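Local coordinates for protein TSC1 N-terminal domain (Chaetomium thermophilum, PDB 7A0M) that probably binds phosphoinositides of the lysosomal membrane as part of the TSC complex, helping to place that GTPase-activating complex where it regulates mTORC1, at residues B[35-39]-B[81-85]. Residue numbers count along the deposited sequence, not the author numbering.
Sequences ISSYL and QLRPG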
loop_
_atom_site.group_PDB
_atom_site.type_symbol
_atom_site.label_atom_id
_atom_site.label_comp_id
_atom_site.label_asym_id
_atom_site.label_seq_id
_atom_site.Cartn_x
_atom_site.Cartn_y
_atom_site.Cartn_z
ATOM N N ILE B 35 10.667 -68.354 -5.500
ATOM C CA ILE B 35 10.848 -67.153 -6.315
ATOM C C ILE B 35 12.217 -66.533 -6.061
ATOM O O ILE B 35 12.933 -66.162 -6.998
ATOM C CB ILE B 35 9.718 -66.142 -6.042
ATOM C CG1 ILE B 35 8.385 -66.667 -6.576
ATOM C CG2 ILE B 35 10.043 -64.794 -6.665
ATOM C CD1 ILE B 35 7.223 -65.720 -6.377
ATOM N N SER B 36 12.597 -66.401 -4.787
ATOM C CA SER B 36 13.880 -65.787 -4.454
ATOM C C SER B 36 15.049 -66.578 -5.032
ATOM O O SER B 36 15.980 -66.000 -5.604
ATOM C CB SER B 36 14.015 -65.662 -2.936
ATOM O OG SER B 36 15.329 -65.279 -2.568
ATOM N N SER B 37 15.022 -67.906 -4.889
ATOM C CA SER B 37 16.074 -68.732 -5.475
ATOM C C SER B 37 16.060 -68.672 -6.998
ATOM O O SER B 37 17.121 -68.741 -7.629
ATOM C CB SER B 37 15.947 -70.175 -5.000
ATOM O OG SER B 37 16.918 -70.994 -5.628
ATOM N N TYR B 38 14.874 -68.559 -7.603
ATOM C CA TYR B 38 14.790 -68.429 -9.055
ATOM C C TYR B 38 15.496 -67.166 -9.527
ATOM O O TYR B 38 16.323 -67.209 -10.447
ATOM C CB TYR B 38 13.326 -68.415 -9.492
ATOM C CG TYR B 38 13.121 -68.020 -10.938
ATOM C CD1 TYR B 38 13.200 -68.961 -11.954
ATOM C CD2 TYR B 38 12.850 -66.702 -11.285
ATOM C CE1 TYR B 38 13.016 -68.599 -13.277
ATOM C CE2 TYR B 38 12.668 -66.331 -12.601
ATOM C CZ TYR B 38 12.751 -67.284 -13.595
ATOM O OH TYR B 38 12.567 -66.917 -14.908
ATOM N N LEU B 39 15.174 -66.025 -8.916
ATOM C CA LEU B 39 15.821 -64.777 -9.294
ATOM C C LEU B 39 17.309 -64.791 -8.966
ATOM O O LEU B 39 18.064 -63.989 -9.523
ATOM C CB LEU B 39 15.132 -63.600 -8.602
ATOM C CG LEU B 39 13.641 -63.447 -8.916
ATOM C CD1 LEU B 39 13.032 -62.302 -8.121
ATOM C CD2 LEU B 39 13.425 -63.243 -10.407
ATOM N N GLN B 81 6.253 -59.889 -7.368
ATOM C CA GLN B 81 7.472 -60.557 -6.925
ATOM C C GLN B 81 8.333 -61.012 -8.098
ATOM O O GLN B 81 9.565 -61.010 -7.995
ATOM C CB GLN B 81 7.122 -61.751 -6.042
ATOM C CG GLN B 81 6.293 -61.410 -4.821
ATOM C CD GLN B 81 6.011 -62.632 -3.984
ATOM O OE1 GLN B 81 6.776 -63.594 -4.010
ATOM N NE2 GLN B 81 4.914 -62.606 -3.234
ATOM N N LEU B 82 7.715 -61.404 -9.208
ATOM C CA LEU B 82 8.444 -61.878 -10.377
ATOM C C LEU B 82 8.827 -60.757 -11.331
ATOM O O LEU B 82 9.424 -61.030 -12.377
ATOM C CB LEU B 82 7.619 -62.929 -11.129
ATOM C CG LEU B 82 7.603 -64.339 -10.538
ATOM C CD1 LEU B 82 6.605 -65.217 -11.276
ATOM C CD2 LEU B 82 8.995 -64.950 -10.587
ATOM N N ARG B 83 8.491 -59.513 -10.998
ATOM C CA ARG B 83 8.832 -58.379 -11.853
ATOM C C ARG B 83 10.318 -58.259 -12.182
ATOM O O ARG B 83 10.635 -57.994 -13.353
ATOM C CB ARG B 83 8.330 -57.084 -11.199
ATOM C CG ARG B 83 8.600 -55.833 -12.008
ATOM C CD ARG B 83 8.093 -54.611 -11.271
ATOM N NE ARG B 83 8.765 -54.472 -9.981
ATOM C CZ ARG B 83 9.970 -53.937 -9.813
ATOM N NH1 ARG B 83 10.656 -53.488 -10.855
ATOM N NH2 ARG B 83 10.495 -53.859 -8.598
ATOM N N PRO B 84 11.262 -58.418 -11.243
ATOM C CA PRO B 84 12.677 -58.297 -11.630
ATOM C C PRO B 84 13.109 -59.321 -12.660
ATOM O O PRO B 84 14.020 -59.048 -13.452
ATOM C CB PRO B 84 13.422 -58.490 -10.302
ATOM C CG PRO B 84 12.442 -58.103 -9.259
ATOM C CD PRO B 84 11.116 -58.566 -9.782
ATOM N N GLY B 85 12.482 -60.493 -12.678
ATOM C CA GLY B 85 12.840 -61.532 -13.617
ATOM C C GLY B 85 12.131 -61.497 -14.951
ATOM O O GLY B 85 12.331 -62.407 -15.760
#
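I35, L39 and L82 bury the most surface in this contact, where helix 29-41 meets the turn that follows helix 69-81. I35 and L39 lie one helical turn apart, joined by the backbone hydrogen bond from L39 N to I35 O (3.0 Å), and both start out toward the turn. L82 sets off sideways, but its end swings in, so that L82 CD2 lies 4.1 Å from I35 CG2 and 4.3 Å from Y38 CD2, the tyrosine ring being met obliquely. The side chain of Q81 lies over the end of I35. L39 spans the end of helix 69-81 and the turn after it: L39 CD1 is 3.7 Å from Q81 O and 4.4 Å from P84 CG, while L39 CD2 packs 3.7 Å from G85 CA. A CB on G85 would clash with L39 CD2, so the glycine lets backbone and leucine close up. A weak hydrogen bond from G85 N to L82 O (3.1 Å) spans the turn; none crosses between the segments, which meet mostly by van der Waals packing. L12 of helix 9-21 and L53 of helix 45-65 extend the hydrophobic cluster around Y38 and L82. The contact sits near the N-terminal end of a strandless domain of successive helices, consistent with an alpha-solenoid.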